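Local structure of putative tryptophan halogenase (6Y1W) at residues 64-68 and 161-165; 84-88 and 278-282. The protein is a flavin-dependent halogenase that probably uses reduced FAD, oxygen and halide to halogenate an aromatic substrate. All blocks are in the same frame, centred on the assembly; numbering follows the deposited sequence.

Contact 1. Residues 64-68 and 161-165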
loop_
_atom_site.group_PDB
_atom_site.type_symbol
_atom_site.label_atom_id
_atom_site.label_comp_id
_atom_site.label_asym_id
_atom_site.label_seq_id
_atom_site.Cartn_x
_atom_site.Cartn_y
_atom_site.Cartn_z
ATOM N N PRO A 64 12.496 -8.805 -8.718
ATOM C CA PRO A 64 11.371 -9.592 -9.263
ATOM C C PRO A 64 10.340 -8.789 -10.023
ATOM O O PRO A 64 9.540 -9.390 -10.752
ATOM C CB PRO A 64 10.763 -10.240 -8.014
ATOM C CG PRO A 64 11.986 -10.450 -7.102
ATOM C CD PRO A 64 12.778 -9.189 -7.309
ATOM N N SER A 65 10.283 -7.470 -9.849
ATOM C CA SER A 65 9.347 -6.699 -10.664
ATOM C C SER A 65 9.570 -6.911 -12.162
ATOM O O SER A 65 8.626 -6.733 -12.945
ATOM C CB SER A 65 9.452 -5.220 -10.288
ATOM O OG SER A 65 10.781 -4.750 -10.512
ATOM N N LEU A 66 10.789 -7.260 -12.597
ATOM C CA LEU A 66 10.982 -7.442 -14.032
ATOM C C LEU A 66 10.231 -8.672 -14.525
ATOM O O LEU A 66 9.861 -8.735 -15.699
ATOM C CB LEU A 66 12.459 -7.571 -14.407
ATOM C CG LEU A 66 12.767 -7.392 -15.902
ATOM C CD1 LEU A 66 12.502 -5.959 -16.375
ATOM C CD2 LEU A 66 14.221 -7.728 -16.214
ATOM N N VAL A 67 10.039 -9.674 -13.665
ATOM C CA VAL A 67 9.240 -10.836 -14.061
ATOM C C VAL A 67 7.829 -10.383 -14.407
ATOM O O VAL A 67 7.233 -10.806 -15.410
ATOM C CB VAL A 67 9.228 -11.892 -12.941
ATOM C CG1 VAL A 67 8.479 -13.153 -13.397
ATOM C CG2 VAL A 67 10.635 -12.262 -12.521
ATOM N N THR A 68 7.272 -9.513 -13.577
ATOM C CA THR A 68 5.959 -8.947 -13.873
ATOM C C THR A 68 5.969 -8.119 -15.152
ATOM O O THR A 68 5.017 -8.194 -15.940
ATOM C CB THR A 68 5.508 -8.110 -12.677
ATOM O OG1 THR A 68 5.436 -8.965 -11.536
ATOM C CG2 THR A 68 4.128 -7.479 -12.940
ATOM N N TYR A 161 12.225 -14.793 -7.389
ATOM C CA TYR A 161 13.507 -14.731 -8.092
ATOM C C TYR A 161 13.495 -13.577 -9.085
ATOM O O TYR A 161 12.448 -12.990 -9.398
ATOM C CB TYR A 161 13.815 -16.044 -8.852
ATOM C CG TYR A 161 12.861 -16.272 -10.014
ATOM C CD1 TYR A 161 11.647 -16.962 -9.829
ATOM C CD2 TYR A 161 13.164 -15.805 -11.288
ATOM C CE1 TYR A 161 10.756 -17.104 -10.870
ATOM C CE2 TYR A 161 12.260 -15.973 -12.351
ATOM C CZ TYR A 161 11.076 -16.648 -12.121
ATOM O OH TYR A 161 10.163 -16.823 -13.144
ATOM N N ALA A 162 14.699 -13.262 -9.592
ATOM C CA ALA A 162 14.857 -12.343 -10.714
ATOM C C ALA A 162 16.039 -12.841 -11.551
ATOM O O ALA A 162 16.303 -14.054 -11.562
ATOM C CB ALA A 162 15.064 -10.905 -10.236
ATOM N N TYR A 163 16.776 -11.939 -12.222
ATOM C CA TYR A 163 17.757 -12.354 -13.227
ATOM C C TYR A 163 19.067 -11.596 -13.091
ATOM O O TYR A 163 19.110 -10.444 -12.659
ATOM C CB TYR A 163 17.250 -12.078 -14.652
ATOM C CG TYR A 163 15.799 -12.477 -14.874
ATOM C CD1 TYR A 163 15.465 -13.803 -15.029
ATOM C CD2 TYR A 163 14.814 -11.504 -14.929
ATOM C CE1 TYR A 163 14.129 -14.183 -15.242
ATOM C CE2 TYR A 163 13.463 -11.855 -15.132
ATOM C CZ TYR A 163 13.148 -13.191 -15.319
ATOM O OH TYR A 163 11.810 -13.475 -15.520
ATOM N N HIS A 164 20.134 -12.239 -13.553
ATOM C CA HIS A 164 21.345 -11.553 -13.956
ATOM C C HIS A 164 21.334 -11.545 -15.474
ATOM O O HIS A 164 21.116 -12.598 -16.074
ATOM C CB HIS A 164 22.579 -12.321 -13.445
ATOM C CG HIS A 164 22.585 -12.539 -11.954
ATOM N ND1 HIS A 164 22.409 -13.791 -11.386
ATOM C CD2 HIS A 164 22.696 -11.665 -10.913
ATOM C CE1 HIS A 164 22.471 -13.687 -10.065
ATOM N NE2 HIS A 164 22.629 -12.408 -9.754
ATOM N N LEU A 165 21.563 -10.383 -16.103
ATOM C CA LEU A 165 21.416 -10.348 -17.550
ATOM C C LEU A 165 22.473 -9.457 -18.186
ATOM O O LEU A 165 23.116 -8.638 -17.530
ATOM C CB LEU A 165 20.004 -9.881 -17.984
ATOM C CG LEU A 165 19.505 -8.534 -17.423
ATOM C CD1 LEU A 165 20.155 -7.359 -18.149
ATOM C CD2 LEU A 165 17.970 -8.419 -17.517
#
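The first turn of helix 65-73 rests on strand 162-166, the middle strand of a small three-stranded antiparallel sheet, and V67 meets Y161 and Y163 at the centre of this interface. V67 branches at CB, and both methyls lie among the two tyrosines. CG2 lies 3.4 Å from Y163 OH and also approaches the Y161 carbonyl; CG1, held anti to the backbone N (chi1 -176°), points to the phenol end of Y161, 4.0 Å from its OH. The valine crosses both tyrosine side chains at about a right angle. Tyrosine suits these places because its ring packs against aliphatic carbon while its hydroxyl meets a charge: both phenols are hydrogen-bonded to E77 OE2, which fixes their ends beside V67. Y163 CE1 also sits in plane at the Y161 ring edge.

Proline suits the beginning of this helical turn, where its missing N-H costs little, and the P64 carbonyl O accepts a 3.0 Å bond from V67 N. Its CG is 3.5 Å from Y161 O, and its CA-H makes a bent contact with the same oxygen. The small methyl of A162 allows close approach, with CB 3.6 Å from P64 N. On the helix, L66 holds CG anti to its backbone N (chi1 -165°), reaching farther along the strand to L165. Its CD2 meets L165 CD2 tip to tip at 4.0 Å and touches Y163 CD2, with Y170 and I351 packing around this leucine.

P64 also lines a butanediol pocket, I351 is a predicted FAD-binding residue, and K89, the predicted catalytic lysine, lies on the strand bonded to A162. The arrangement is helix-on-sheet packing beside the probable active site of a flavin-dependent tryptophan halogenase.

Contact 2. Residues 84-88 and 278-282. With BUD ((2S,3S)-butane-2,3-diol), chain L.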
loop_
_atom_site.group_PDB
_atom_site.type_symbol
_atom_site.label_atom_id
_atom_site.label_comp_id
_atom_site.label_asym_id
_atom_site.label_seq_id
_atom_site.Cartn_x
_atom_site.Cartn_y
_atom_site.Cartn_z
ATOM N N THR A 84 19.722 -13.092 -23.615
ATOM C CA THR A 84 20.462 -12.090 -22.865
ATOM C C THR A 84 21.530 -12.728 -21.995
ATOM O O THR A 84 22.039 -12.076 -21.087
ATOM C CB THR A 84 19.520 -11.228 -22.014
ATOM O OG1 THR A 84 18.813 -12.053 -21.108
ATOM C CG2 THR A 84 18.506 -10.460 -22.927
ATOM N N GLN A 85 21.908 -13.984 -22.285
ATOM C CA GLN A 85 22.922 -14.716 -21.504
ATOM C C GLN A 85 22.543 -14.804 -20.023
ATOM O O GLN A 85 23.430 -14.882 -19.143
ATOM C CB GLN A 85 24.324 -14.108 -21.671
ATOM C CG GLN A 85 24.814 -14.116 -23.138
ATOM C CD GLN A 85 25.342 -15.487 -23.524
ATOM O OE1 GLN A 85 25.947 -16.197 -22.706
ATOM N NE2 GLN A 85 25.081 -15.884 -24.780
ATOM N N ALA A 86 21.232 -14.845 -19.726
ATOM C CA ALA A 86 20.791 -14.574 -18.357
ATOM C C ALA A 86 20.862 -15.791 -17.445
ATOM O O ALA A 86 20.755 -16.936 -17.885
ATOM C CB ALA A 86 19.354 -14.039 -18.341
ATOM N N THR A 87 21.023 -15.530 -16.141
ATOM C CA THR A 87 20.919 -16.570 -15.122
ATOM C C THR A 87 19.888 -16.145 -14.086
ATOM O O THR A 87 19.395 -15.013 -14.098
ATOM C CB THR A 87 22.280 -16.848 -14.424
ATOM O OG1 THR A 87 22.686 -15.681 -13.695
ATOM C CG2 THR A 87 23.406 -17.203 -15.474
ATOM N N PHE A 88 19.577 -17.042 -13.165
ATOM C CA PHE A 88 18.617 -16.707 -12.123
ATOM C C PHE A 88 19.294 -16.093 -10.903
ATOM O O PHE A 88 20.456 -16.390 -10.583
ATOM C CB PHE A 88 17.813 -17.951 -11.707
ATOM C CG PHE A 88 16.899 -18.444 -12.787
ATOM C CD1 PHE A 88 15.656 -17.814 -13.008
ATOM C CD2 PHE A 88 17.265 -19.494 -13.612
ATOM C CE1 PHE A 88 14.809 -18.229 -14.032
ATOM C CE2 PHE A 88 16.404 -19.910 -14.649
ATOM C CZ PHE A 88 15.190 -19.279 -14.850
ATOM N N PRO A 278 26.916 -13.329 -12.005
ATOM C CA PRO A 278 27.159 -14.423 -12.951
ATOM C C PRO A 278 26.229 -14.384 -14.148
ATOM O O PRO A 278 25.002 -14.335 -13.982
ATOM C CB PRO A 278 26.891 -15.677 -12.103
ATOM C CG PRO A 278 25.732 -15.245 -11.217
ATOM C CD PRO A 278 26.120 -13.789 -10.840
ATOM N N LEU A 279 26.798 -14.459 -15.361
ATOM C CA LEU A 279 26.044 -14.699 -16.588
ATOM C C LEU A 279 26.323 -16.132 -17.046
ATOM O O LEU A 279 27.084 -16.871 -16.403
ATOM C CB LEU A 279 26.414 -13.667 -17.658
ATOM C CG LEU A 279 26.067 -12.233 -17.228
ATOM C CD1 LEU A 279 26.502 -11.267 -18.338
ATOM C CD2 LEU A 279 24.582 -12.056 -16.912
ATOM N N GLN A 280 25.687 -16.552 -18.143
ATOM C CA GLN A 280 25.811 -17.977 -18.486
ATOM C C GLN A 280 27.230 -18.363 -18.886
ATOM O O GLN A 280 27.643 -19.512 -18.637
ATOM C CB GLN A 280 24.833 -18.336 -19.608
ATOM C CG GLN A 280 23.397 -18.463 -19.080
ATOM C CD GLN A 280 22.449 -19.181 -20.058
ATOM O OE1 GLN A 280 22.842 -20.126 -20.771
ATOM N NE2 GLN A 280 21.191 -18.736 -20.087
ATOM N N HIS A 281 28.016 -17.429 -19.449
ATOM C CA HIS A 281 29.343 -17.786 -19.946
ATOM C C HIS A 281 30.404 -16.785 -19.583
ATOM O O HIS A 281 31.474 -16.793 -20.210
ATOM C CB HIS A 281 29.333 -17.974 -21.470
ATOM C CG HIS A 281 28.381 -19.044 -21.896
ATOM N ND1 HIS A 281 28.659 -20.397 -21.761
ATOM C CD2 HIS A 281 27.154 -18.961 -22.449
ATOM C CE1 HIS A 281 27.622 -21.095 -22.197
ATOM N NE2 HIS A 281 26.707 -20.249 -22.639
ATOM N N ARG A 282 30.121 -15.873 -18.649
ATOM C CA ARG A 282 31.121 -14.944 -18.139
ATOM C C ARG A 282 30.597 -14.386 -16.819
ATOM O O ARG A 282 29.478 -14.696 -16.391
ATOM C CB ARG A 282 31.413 -13.833 -19.153
ATOM C CG ARG A 282 30.313 -12.798 -19.213
ATOM C CD ARG A 282 30.719 -11.610 -20.123
ATOM N NE ARG A 282 29.946 -10.403 -19.828
ATOM C CZ ARG A 282 28.865 -10.038 -20.519
ATOM N NH1 ARG A 282 28.451 -10.787 -21.530
ATOM N NH2 ARG A 282 28.206 -8.917 -20.199
HETATM C C1 BUD L . 32.195 -7.165 -24.797
HETATM O O1 BUD L . 30.919 -8.757 -26.066
HETATM C C2 BUD L . 31.901 -8.637 -25.054
HETATM O O2 BUD L . 31.255 -10.667 -24.012
HETATM C C3 BUD L . 31.370 -9.293 -23.790
HETATM C C4 BUD L . 32.395 -9.110 -22.677
HETATM O O HOH W 1 27.593 -15.020 -20.932
#
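The backbones of Q85 and Q280 come together where Q85, in a left-handed conformation (phi 57°), presents its carbonyl O to Q280 N, at 3.0 Å. The turn 278-282, between strands 272-278 and 283-289, is closed by L279 N bonding to R282 O. Q280 extends its side chain beyond CG, so that NE2 reaches A86 O at 2.9 Å, with the acceptor near the amide plane and the N-H fairly straight (158°). NE2 also bonds C500 O, and OE1 at the amide's other end accepts from A502 N. T87, a short side chain with both a hydroxyl and a methyl, donates OG1 to P278 O at 2.7 Å and packs CG2 3.5 Å from L279 C; OG1 is also bonded to H164 ND1. Bent at chi2 (-80°), Q85 brings OE1 to the edge of the H281 ring, in its plane and 3.0 Å from CD2, while a water links OE1 to H281 N. Q85 NE2 bonds P503 O, and H281 NE2 bonds A502 O. The Q280 amide and the T87 hydroxyl thus satisfy the carbonyls of A86 and P278, while the polar ends of Q85, Q280 and H281 tie both loops to the backbone of C500, A502 and P503.

In the fold
Both contacts use the same three-stranded sheet, in which strands 162-166 and 87-89 are neighbours, but they attach different things to it. Contact 1 brings a helix turn to the central strand, about 10 Å from the centre of the chain to the centre of the contact, by mainly apolar packing. Contact 2 lies about 17 Å out, measured likewise, and joins the approach to an outer strand with a hairpin turn of the seven-stranded mixed sheet, through polar bonds. H164 connects them: its backbone N makes a probable hydrogen bond to T87 O at 2.9 Å. Neither is wholly buried, and K89, on the strand that T87 begins, lies close to both.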